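Side-chain contacts in heme oxygenase 1 (PDB 1WE1), which binds heme and probably opens its ring with oxygen and reductase-supplied electrons, giving biliverdin IXalpha, carbon monoxide and ferrous iron: residues A[15-20]-A[194-199]; A[43-48]-A[200-205]; A[122-127]-A[169-174]. All coordinates share one frame; numbering follows the deposited sequence.

Interaction 1: A[15-20]-A[194-199]. With HEM (protoporphyrin IX containing Fe), chain H.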
# COMPACT_ATOMS: atom_id res chain seq x y z
N LYS A 15 16.41 -0.32 4.97
CA LYS A 15 16.23 0.42 6.22
C LYS A 15 14.77 0.84 6.45
O LYS A 15 14.19 0.51 7.48
CB LYS A 15 17.11 1.67 6.19
CG LYS A 15 17.00 2.55 7.42
CD LYS A 15 17.67 1.91 8.61
CE LYS A 15 17.69 2.84 9.81
NZ LYS A 15 18.40 2.19 10.95
N SER A 16 14.20 1.57 5.50
CA SER A 16 12.83 2.03 5.64
C SER A 16 11.82 0.94 5.95
O SER A 16 10.98 1.11 6.83
CB SER A 16 12.39 2.76 4.37
OG SER A 16 12.92 4.07 4.35
N HIS A 17 11.88 -0.18 5.24
CA HIS A 17 10.96 -1.28 5.48
C HIS A 17 11.10 -1.75 6.92
O HIS A 17 10.12 -2.13 7.57
CB HIS A 17 11.24 -2.43 4.53
CG HIS A 17 10.16 -3.47 4.50
ND1 HIS A 17 9.98 -4.38 5.51
CD2 HIS A 17 9.23 -3.76 3.56
CE1 HIS A 17 9.00 -5.21 5.19
NE2 HIS A 17 8.53 -4.85 4.01
N SER A 18 12.32 -1.71 7.42
CA SER A 18 12.61 -2.11 8.79
C SER A 18 11.93 -1.15 9.79
O SER A 18 11.37 -1.60 10.79
CB SER A 18 14.13 -2.12 9.01
OG SER A 18 14.43 -2.07 10.39
N MET A 19 11.96 0.15 9.51
CA MET A 19 11.32 1.13 10.38
C MET A 19 9.81 0.95 10.32
O MET A 19 9.11 1.13 11.30
CB MET A 19 11.67 2.55 9.93
CG MET A 19 13.10 2.96 10.19
SD MET A 19 13.54 4.39 9.15
CE MET A 19 12.56 5.72 9.91
N ALA A 20 9.32 0.57 9.14
CA ALA A 20 7.90 0.34 8.95
C ALA A 20 7.40 -0.74 9.92
O ALA A 20 6.38 -0.57 10.59
CB ALA A 20 7.64 -0.08 7.51
N ASP A 194 10.58 7.88 0.24
CA ASP A 194 9.65 8.94 0.58
C ASP A 194 8.27 8.31 0.80
O ASP A 194 7.61 8.58 1.81
CB ASP A 194 9.56 9.98 -0.55
CG ASP A 194 10.58 11.09 -0.42
OD1 ASP A 194 11.79 10.80 -0.35
OD2 ASP A 194 10.17 12.27 -0.38
N ALA A 195 7.85 7.47 -0.15
CA ALA A 195 6.56 6.80 -0.06
C ALA A 195 6.46 5.99 1.22
O ALA A 195 5.44 6.02 1.90
CB ALA A 195 6.35 5.90 -1.27
N PHE A 196 7.52 5.27 1.57
CA PHE A 196 7.50 4.49 2.79
C PHE A 196 7.14 5.40 3.96
O PHE A 196 6.29 5.06 4.78
CB PHE A 196 8.86 3.85 3.07
CG PHE A 196 9.00 2.45 2.57
CD1 PHE A 196 9.25 2.19 1.23
CD2 PHE A 196 8.89 1.38 3.45
CE1 PHE A 196 9.40 0.89 0.77
CE2 PHE A 196 9.04 0.07 2.99
CZ PHE A 196 9.29 -0.17 1.65
N ALA A 197 7.81 6.55 4.04
CA ALA A 197 7.56 7.48 5.12
C ALA A 197 6.10 7.91 5.13
O ALA A 197 5.50 8.08 6.19
CB ALA A 197 8.46 8.69 4.98
N MET A 198 5.51 8.07 3.95
CA MET A 198 4.12 8.48 3.86
C MET A 198 3.15 7.40 4.36
O MET A 198 2.07 7.70 4.86
CB MET A 198 3.79 8.88 2.43
CG MET A 198 4.52 10.13 2.03
SD MET A 198 4.05 10.77 0.43
CE MET A 198 5.21 9.89 -0.65
N ASN A 199 3.54 6.14 4.21
CA ASN A 199 2.72 5.04 4.68
C ASN A 199 2.84 5.04 6.19
O ASN A 199 1.86 4.92 6.92
CB ASN A 199 3.23 3.71 4.12
CG ASN A 199 2.75 3.48 2.71
OD1 ASN A 199 1.63 3.04 2.50
ND2 ASN A 199 3.59 3.79 1.74
CHA HEM H . 8.70 -6.97 0.91
CHB HEM H . 6.52 -2.65 0.92
CHC HEM H . 5.48 -3.38 5.60
CHD HEM H . 6.25 -8.07 4.97
C1A HEM H . 8.33 -5.67 0.50
C2A HEM H . 8.71 -5.01 -0.74
C3A HEM H . 8.13 -3.77 -0.71
C4A HEM H . 7.34 -3.71 0.53
CMA HEM H . 8.23 -2.67 -1.72
CAA HEM H . 9.54 -5.62 -1.86
CBA HEM H . 11.06 -5.70 -1.60
CGA HEM H . 11.81 -6.25 -2.67
O1A HEM H . 12.43 -5.41 -3.42
O2A HEM H . 11.88 -7.48 -2.90
C1B HEM H . 6.06 -2.44 2.23
C2B HEM H . 5.49 -1.19 2.72
C3B HEM H . 5.14 -1.41 4.02
C4B HEM H . 5.58 -2.77 4.34
CMB HEM H . 5.32 0.05 1.89
CAB HEM H . 4.40 -0.50 4.99
CBB HEM H . 5.17 0.80 5.35
C1C HEM H . 5.51 -4.73 5.83
C2C HEM H . 5.04 -5.41 7.03
C3C HEM H . 5.48 -6.67 6.93
C4C HEM H . 5.93 -6.86 5.57
CMC HEM H . 4.22 -4.75 8.13
CAC HEM H . 5.53 -7.73 8.03
CBC HEM H . 4.21 -8.57 8.06
C1D HEM H . 6.99 -8.22 3.77
C2D HEM H . 7.52 -9.49 3.28
C3D HEM H . 8.16 -9.19 2.12
C4D HEM H . 8.08 -7.72 1.94
CMD HEM H . 7.34 -10.78 4.00
CAD HEM H . 8.87 -10.09 1.14
CBD HEM H . 10.44 -10.16 1.40
CGD HEM H . 11.15 -10.77 0.34
O1D HEM H . 10.86 -10.49 -0.88
O2D HEM H . 12.08 -11.59 0.58
NA HEM H . 7.52 -4.86 1.26
NB HEM H . 6.10 -3.40 3.22
NC HEM H . 6.02 -5.66 4.91
ND HEM H . 7.32 -7.17 2.91
FE HEM H . 6.76 -5.28 3.07
O HOH W 1 5.22 -5.71 2.24

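Interaction 2: A[43-48]-A[200-205]. With HEM (protoporphyrin IX containing Fe), chain H.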
# COMPACT_ATOMS: atom_id res chain seq x y z
N VAL A 43 -7.80 1.51 5.53
CA VAL A 43 -8.38 1.05 4.28
C VAL A 43 -8.96 2.23 3.50
O VAL A 43 -8.82 2.29 2.28
CB VAL A 43 -9.50 0.02 4.55
CG1 VAL A 43 -10.21 -0.36 3.24
CG2 VAL A 43 -8.89 -1.23 5.20
N GLY A 44 -9.61 3.14 4.21
CA GLY A 44 -10.17 4.31 3.56
C GLY A 44 -9.05 5.12 2.91
O GLY A 44 -9.17 5.54 1.76
N ASN A 45 -7.95 5.32 3.63
CA ASN A 45 -6.84 6.07 3.05
C ASN A 45 -6.24 5.38 1.81
O ASN A 45 -6.19 5.98 0.73
CB ASN A 45 -5.75 6.32 4.09
CG ASN A 45 -6.08 7.49 5.00
OD1 ASN A 45 -6.83 8.40 4.64
ND2 ASN A 45 -5.50 7.47 6.19
N LEU A 46 -5.81 4.13 1.95
CA LEU A 46 -5.23 3.43 0.81
C LEU A 46 -6.19 3.49 -0.37
O LEU A 46 -5.78 3.59 -1.52
CB LEU A 46 -4.93 1.97 1.17
CG LEU A 46 -3.90 1.86 2.28
CD1 LEU A 46 -3.56 0.40 2.54
CD2 LEU A 46 -2.65 2.62 1.87
N TYR A 47 -7.49 3.43 -0.08
CA TYR A 47 -8.49 3.51 -1.12
C TYR A 47 -8.25 4.74 -2.00
O TYR A 47 -8.28 4.65 -3.23
CB TYR A 47 -9.88 3.57 -0.50
CG TYR A 47 -10.97 3.92 -1.48
CD1 TYR A 47 -11.33 3.04 -2.49
CD2 TYR A 47 -11.59 5.16 -1.43
CE1 TYR A 47 -12.30 3.39 -3.43
CE2 TYR A 47 -12.55 5.52 -2.37
CZ TYR A 47 -12.90 4.64 -3.36
OH TYR A 47 -13.85 5.01 -4.30
N PHE A 48 -8.00 5.90 -1.39
CA PHE A 48 -7.76 7.13 -2.15
C PHE A 48 -6.40 7.14 -2.83
O PHE A 48 -6.26 7.63 -3.96
CB PHE A 48 -7.90 8.36 -1.25
CG PHE A 48 -9.27 8.51 -0.64
CD1 PHE A 48 -9.50 8.14 0.68
CD2 PHE A 48 -10.34 8.98 -1.41
CE1 PHE A 48 -10.78 8.24 1.23
CE2 PHE A 48 -11.62 9.08 -0.87
CZ PHE A 48 -11.84 8.70 0.45
N MET A 200 4.07 5.20 6.66
CA MET A 200 4.35 5.21 8.07
C MET A 200 3.61 6.33 8.79
O MET A 200 3.20 6.16 9.94
CB MET A 200 5.85 5.33 8.30
CG MET A 200 6.63 4.11 7.84
SD MET A 200 8.26 3.99 8.60
CE MET A 200 9.29 4.76 7.33
N LYS A 201 3.41 7.46 8.13
CA LYS A 201 2.71 8.56 8.77
C LYS A 201 1.22 8.23 8.94
O LYS A 201 0.59 8.64 9.91
CB LYS A 201 2.91 9.87 8.00
CG LYS A 201 2.55 11.08 8.85
CD LYS A 201 3.07 12.39 8.28
CE LYS A 201 2.68 13.55 9.21
NZ LYS A 201 3.42 14.81 8.91
N MET A 202 0.65 7.49 7.99
CA MET A 202 -0.74 7.10 8.09
C MET A 202 -0.92 6.17 9.31
O MET A 202 -1.90 6.28 10.06
CB MET A 202 -1.21 6.39 6.82
CG MET A 202 -1.36 7.32 5.63
SD MET A 202 -2.11 6.57 4.15
CE MET A 202 -0.89 5.32 3.74
N PHE A 203 0.05 5.27 9.51
CA PHE A 203 0.01 4.33 10.63
C PHE A 203 0.07 5.06 11.96
O PHE A 203 -0.68 4.76 12.89
CB PHE A 203 1.17 3.34 10.58
CG PHE A 203 1.21 2.48 9.35
CD1 PHE A 203 0.05 2.17 8.65
CD2 PHE A 203 2.42 1.92 8.93
CE1 PHE A 203 0.08 1.31 7.54
CE2 PHE A 203 2.47 1.06 7.82
CZ PHE A 203 1.31 0.75 7.13
N ASN A 204 1.00 6.00 12.07
CA ASN A 204 1.16 6.77 13.29
C ASN A 204 -0.12 7.56 13.65
O ASN A 204 -0.43 7.75 14.83
CB ASN A 204 2.35 7.73 13.18
CG ASN A 204 3.68 7.01 13.30
OD1 ASN A 204 3.86 6.18 14.19
ND2 ASN A 204 4.62 7.34 12.41
N GLU A 205 -0.86 7.99 12.63
CA GLU A 205 -2.11 8.72 12.83
C GLU A 205 -3.12 7.85 13.56
O GLU A 205 -4.06 8.35 14.19
CB GLU A 205 -2.73 9.12 11.49
CG GLU A 205 -2.31 10.45 10.94
CD GLU A 205 -3.00 10.75 9.62
OE1 GLU A 205 -2.93 11.91 9.16
OE2 GLU A 205 -3.60 9.82 9.04
CHA HEM H . 8.70 -6.97 0.91
CHB HEM H . 6.52 -2.65 0.92
CHC HEM H . 5.48 -3.38 5.60
CHD HEM H . 6.25 -8.07 4.97
C1A HEM H . 8.33 -5.67 0.50
C2A HEM H . 8.71 -5.01 -0.74
C3A HEM H . 8.13 -3.77 -0.71
C4A HEM H . 7.34 -3.71 0.53
CMA HEM H . 8.23 -2.67 -1.72
CAA HEM H . 9.54 -5.62 -1.86
CBA HEM H . 11.06 -5.70 -1.60
CGA HEM H . 11.81 -6.25 -2.67
O1A HEM H . 12.43 -5.41 -3.42
O2A HEM H . 11.88 -7.48 -2.90
C1B HEM H . 6.06 -2.44 2.23
C2B HEM H . 5.49 -1.19 2.72
C3B HEM H . 5.14 -1.41 4.02
C4B HEM H . 5.58 -2.77 4.34
CMB HEM H . 5.32 0.05 1.89
CAB HEM H . 4.40 -0.50 4.99
CBB HEM H . 5.17 0.80 5.35
C1C HEM H . 5.51 -4.73 5.83
C2C HEM H . 5.04 -5.41 7.03
C3C HEM H . 5.48 -6.67 6.93
C4C HEM H . 5.93 -6.86 5.57
CMC HEM H . 4.22 -4.75 8.13
CAC HEM H . 5.53 -7.73 8.03
CBC HEM H . 4.21 -8.57 8.06
C1D HEM H . 6.99 -8.22 3.77
C2D HEM H . 7.52 -9.49 3.28
C3D HEM H . 8.16 -9.19 2.12
C4D HEM H . 8.08 -7.72 1.94
CMD HEM H . 7.34 -10.78 4.00
CAD HEM H . 8.87 -10.09 1.14
CBD HEM H . 10.44 -10.16 1.40
CGD HEM H . 11.15 -10.77 0.34
O1D HEM H . 10.86 -10.49 -0.88
O2D HEM H . 12.08 -11.59 0.58
NA HEM H . 7.52 -4.86 1.26
NB HEM H . 6.10 -3.40 3.22
NC HEM H . 6.02 -5.66 4.91
ND HEM H . 7.32 -7.17 2.91
FE HEM H . 6.76 -5.28 3.07
O HOH W 1 5.22 -5.71 2.24

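Interaction 3: A[122-127]-A[169-174]. With HEM (protoporphyrin IX containing Fe), chain H.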
# COMPACT_ATOMS: atom_id res chain seq x y z
N ALA A 122 8.36 4.41 -8.43
CA ALA A 122 8.74 4.27 -7.03
C ALA A 122 7.50 3.96 -6.21
O ALA A 122 7.53 3.17 -5.27
CB ALA A 122 9.39 5.54 -6.53
N HIS A 123 6.40 4.61 -6.60
CA HIS A 123 5.11 4.43 -5.95
C HIS A 123 4.50 3.08 -6.28
O HIS A 123 3.95 2.42 -5.39
CB HIS A 123 4.18 5.58 -6.33
CG HIS A 123 4.46 6.83 -5.57
ND1 HIS A 123 4.26 6.92 -4.21
CD2 HIS A 123 4.99 8.01 -5.95
CE1 HIS A 123 4.66 8.10 -3.78
NE2 HIS A 123 5.11 8.78 -4.81
N SER A 124 4.59 2.69 -7.54
CA SER A 124 4.08 1.39 -7.98
C SER A 124 4.89 0.33 -7.23
O SER A 124 4.34 -0.66 -6.72
CB SER A 124 4.29 1.22 -9.49
OG SER A 124 4.12 -0.13 -9.90
N TYR A 125 6.20 0.55 -7.13
CA TYR A 125 7.05 -0.40 -6.46
C TYR A 125 6.65 -0.50 -5.00
O TYR A 125 6.29 -1.58 -4.53
CB TYR A 125 8.53 0.01 -6.57
CG TYR A 125 9.45 -0.76 -5.63
CD1 TYR A 125 9.73 -2.12 -5.84
CD2 TYR A 125 9.99 -0.14 -4.50
CE1 TYR A 125 10.51 -2.84 -4.92
CE2 TYR A 125 10.76 -0.85 -3.58
CZ TYR A 125 11.01 -2.19 -3.80
OH TYR A 125 11.74 -2.88 -2.87
N THR A 126 6.70 0.62 -4.28
CA THR A 126 6.37 0.63 -2.86
C THR A 126 5.04 -0.03 -2.47
O THR A 126 4.99 -0.74 -1.47
CB THR A 126 6.40 2.06 -2.30
OG1 THR A 126 7.72 2.59 -2.48
CG2 THR A 126 6.08 2.06 -0.82
N ARG A 127 3.99 0.17 -3.25
CA ARG A 127 2.71 -0.46 -2.92
C ARG A 127 2.55 -1.87 -3.51
O ARG A 127 2.60 -2.87 -2.79
CB ARG A 127 1.54 0.42 -3.37
CG ARG A 127 1.30 1.67 -2.49
CD ARG A 127 1.41 1.36 -0.99
NE ARG A 127 0.59 0.22 -0.59
CZ ARG A 127 0.47 -0.23 0.66
NH1 ARG A 127 1.13 0.34 1.65
NH2 ARG A 127 -0.32 -1.27 0.92
N ASN A 169 8.31 -11.91 -10.76
CA ASN A 169 9.54 -11.89 -11.57
C ASN A 169 9.34 -11.01 -12.80
O ASN A 169 10.16 -10.15 -13.09
CB ASN A 169 9.94 -13.30 -11.99
CG ASN A 169 10.56 -14.09 -10.86
OD1 ASN A 169 11.42 -13.58 -10.13
ND2 ASN A 169 10.13 -15.34 -10.70
N THR A 170 8.25 -11.24 -13.52
CA THR A 170 7.96 -10.44 -14.69
C THR A 170 8.07 -8.97 -14.27
O THR A 170 8.65 -8.15 -14.99
CB THR A 170 6.53 -10.69 -15.21
OG1 THR A 170 6.41 -12.06 -15.62
CG2 THR A 170 6.21 -9.76 -16.39
N TYR A 171 7.54 -8.66 -13.09
CA TYR A 171 7.56 -7.30 -12.58
C TYR A 171 8.97 -6.77 -12.27
O TYR A 171 9.31 -5.65 -12.67
CB TYR A 171 6.65 -7.18 -11.35
CG TYR A 171 6.45 -5.75 -10.88
CD1 TYR A 171 7.41 -5.11 -10.10
CD2 TYR A 171 5.33 -5.02 -11.29
CE1 TYR A 171 7.27 -3.78 -9.73
CE2 TYR A 171 5.17 -3.68 -10.93
CZ TYR A 171 6.15 -3.06 -10.14
OH TYR A 171 6.01 -1.75 -9.75
N ARG A 172 9.79 -7.54 -11.55
CA ARG A 172 11.16 -7.11 -11.24
C ARG A 172 11.90 -6.96 -12.56
O ARG A 172 12.64 -6.00 -12.78
CB ARG A 172 11.89 -8.17 -10.41
CG ARG A 172 11.38 -8.37 -9.01
CD ARG A 172 11.94 -9.68 -8.48
NE ARG A 172 11.66 -9.90 -7.07
CZ ARG A 172 12.09 -9.12 -6.08
NH1 ARG A 172 11.79 -9.42 -4.83
NH2 ARG A 172 12.82 -8.03 -6.36
N GLN A 173 11.69 -7.93 -13.44
CA GLN A 173 12.29 -7.95 -14.76
C GLN A 173 11.91 -6.66 -15.47
O GLN A 173 12.77 -5.93 -15.97
CB GLN A 173 11.77 -9.17 -15.55
CG GLN A 173 12.28 -9.28 -16.99
CD GLN A 173 13.79 -9.43 -17.07
OE1 GLN A 173 14.37 -10.31 -16.43
NE2 GLN A 173 14.42 -8.56 -17.85
N ALA A 174 10.60 -6.39 -15.50
CA ALA A 174 10.09 -5.19 -16.14
C ALA A 174 10.89 -3.97 -15.71
O ALA A 174 11.28 -3.15 -16.55
CB ALA A 174 8.62 -5.00 -15.79
CHA HEM H . 8.70 -6.97 0.91
CHB HEM H . 6.52 -2.65 0.92
CHC HEM H . 5.48 -3.38 5.60
CHD HEM H . 6.25 -8.07 4.97
C1A HEM H . 8.33 -5.67 0.50
C2A HEM H . 8.71 -5.01 -0.74
C3A HEM H . 8.13 -3.77 -0.71
C4A HEM H . 7.34 -3.71 0.53
CMA HEM H . 8.23 -2.67 -1.72
CAA HEM H . 9.54 -5.62 -1.86
CBA HEM H . 11.06 -5.70 -1.60
CGA HEM H . 11.81 -6.25 -2.67
O1A HEM H . 12.43 -5.41 -3.42
O2A HEM H . 11.88 -7.48 -2.90
C1B HEM H . 6.06 -2.44 2.23
C2B HEM H . 5.49 -1.19 2.72
C3B HEM H . 5.14 -1.41 4.02
C4B HEM H . 5.58 -2.77 4.34
CMB HEM H . 5.32 0.05 1.89
CAB HEM H . 4.40 -0.50 4.99
CBB HEM H . 5.17 0.80 5.35
C1C HEM H . 5.51 -4.73 5.83
C2C HEM H . 5.04 -5.41 7.03
C3C HEM H . 5.48 -6.67 6.93
C4C HEM H . 5.93 -6.86 5.57
CMC HEM H . 4.22 -4.75 8.13
CAC HEM H . 5.53 -7.73 8.03
CBC HEM H . 4.21 -8.57 8.06
C1D HEM H . 6.99 -8.22 3.77
C2D HEM H . 7.52 -9.49 3.28
C3D HEM H . 8.16 -9.19 2.12
C4D HEM H . 8.08 -7.72 1.94
CMD HEM H . 7.34 -10.78 4.00
CAD HEM H . 8.87 -10.09 1.14
CBD HEM H . 10.44 -10.16 1.40
CGD HEM H . 11.15 -10.77 0.34
O1D HEM H . 10.86 -10.49 -0.88
O2D HEM H . 12.08 -11.59 0.58
NA HEM H . 7.52 -4.86 1.26
NB HEM H . 6.10 -3.40 3.22
NC HEM H . 6.02 -5.66 4.91
ND HEM H . 7.32 -7.17 2.91
FE HEM H . 6.76 -5.28 3.07
O HOH W 1 5.22 -5.71 2.24

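Interaction 1: A[15-20]-A[194-199]
H17 and F196 meet beside the heme where helix 14-21 runs almost parallel to helix 182-205, the axes of the short segments 9.7 Å apart and 4° from parallel. Apolar packing carries the contact. F196 reaches in so that CE2 lies 3.4 Å from H17 CA, while S16 CB comes obliquely against CG and CD2 of the same ring, and A20 CB approaches that ring near its plane, at its edge. The two aromatic rings meet rim to rim with planes at 58°, so neither stacks on the other; H17 CD2 sits in the plane of the phenyl ring. On one face of F196 the heme methyl CMB stands 3.9 Å above the plane, off centre. An alanine in place of F196 is likely to open a gap between H17 and the heme methyl, leaving the imidazole less firmly held on that side.

Metal coordination is the second component. With CG anti to the backbone N (chi1 -168°), the H17 imidazole drops onto the porphyrin, and NE2 binds the iron at 2.0 Å; water 1 is the other axial ligand. E21 takes a hydrogen bond from ND1, probably fixing ring rotation, and N193 engages S16 OG. One turn on from S16, A20 CB packs on the vinyl carbon CBB at 3.4 Å. Such an axial histidine on an N-terminal helix marks the proximal side of the heme oxygenase pocket.

Interaction 2: A[43-48]-A[200-205]
M202, N45 and L46 bury most of the surface where helix 36-59 meets helix 182-205. The short segments run close to antiparallel, crossing at 154° with their axes 11.3 Å apart, a separation bridged by side chains alone.

M202 contributes the most. Its side chain first extends and then bends at its end, chi3 -64°, which turns the methyl away from the line of the chain. As a result the sulfur and the methyl have different neighbours: SD lies 3.6 Å from N45 CB, and CE meets L46 CD2 at 3.7 Å. M202 also packs on A101 and Y105 of helix 100-115, so the thioether occupies a junction of three helices.

N45 slides past M202 in the opposite direction. It offers CB to the sulfur, and its amide passes beyond, with ND2 4.2 Å from E205 OE2, too far for a hydrogen bond. The amide and carboxylate planes are 44° apart. Both polar groups turn instead to S99, just ahead of helix 100-115, and to A101 in its first turn: N45 OD1 accepts from the backbone N of S99, E205 OE2 bonds to the S99 hydroxyl, and OE1 accepts from the backbone N of A101.

L46 crosses M202 obliquely and touches it with one branch, CD2; L80 of helix 77-88 packs on L46 as well. One residue further on from M202, F203 turns to the heme and brings CE2 to 3.7 Å from the vinyl carbon CBB.

Across the interface, then, the chemistry is that of a thioether and aliphatic groups, with little directional preference, while the polar ends of N45 and E205 are satisfied by a third element, the S99-A101 segment, which ties both helices to helix 100-115.

Interaction 3: A[122-127]-A[169-174]
S124 and Y171 point at one another between helix 120-146 and helix 164-176, and their hydroxyls share a hydrogen bond. S124 OG lies in the plane of the tyrosine ring, at its edge. The OG-OH distance, S124 to Y171, is 2.5 Å, so short that the exact length is doubtful. S124 OG and Y171 CG both lie anti to their backbone N (chi1 166° and -171°), which projects the side chains across. I69 and M57 touch S124, and L74 packs on Y171.

A second meeting runs through the heme. Y125 turns its ring so that the methyl CMA sits over one face, 3.5 Å above the plane and toward the rim, while propionate oxygen O1A lies in the ring plane; Y125 OH donates to O1A at 2.7 Å. From the other helix R172 extends its chain from CG to NE and presents the guanidinium edge to O2A, with NH1 donating at 2.7 Å and 152°. The two oxygens of one carboxylate are thus held from separate helices. Nearby, T126 lays CG2 against the methyl CMB at 3.5 Å, its own hydroxyl bonded back to A122 O.

Because an arginine and a phenol donate to its two oxygens, this propionate is likely to remain ionised; further hydrogen bonds to the heme from K168 and R10 probably help fix the porphyrin's rotational setting.

Segments of all three interactions reach one heme, though the packing of interaction 2 lies away from it. Interactions 1 and 2 share helix 182-205, which packs on helix 14-21 at one level and helix 36-59 at another, their centres about 13 Å apart; M200 SD touches the backbone of M19 and A20. Interaction 3, where helices 120-146 and 164-176 meet, has its centre about 16 Å and about 21 Å from those of interactions 1 and 2. Along the chain, segments of interactions 1 and 2 alternate, and interaction 3 is nested inside both loops. Interaction 1 supplies the iron ligand, residues of interactions 1 and 2 touch the same vinyl group, and interaction 3 holds a propionate.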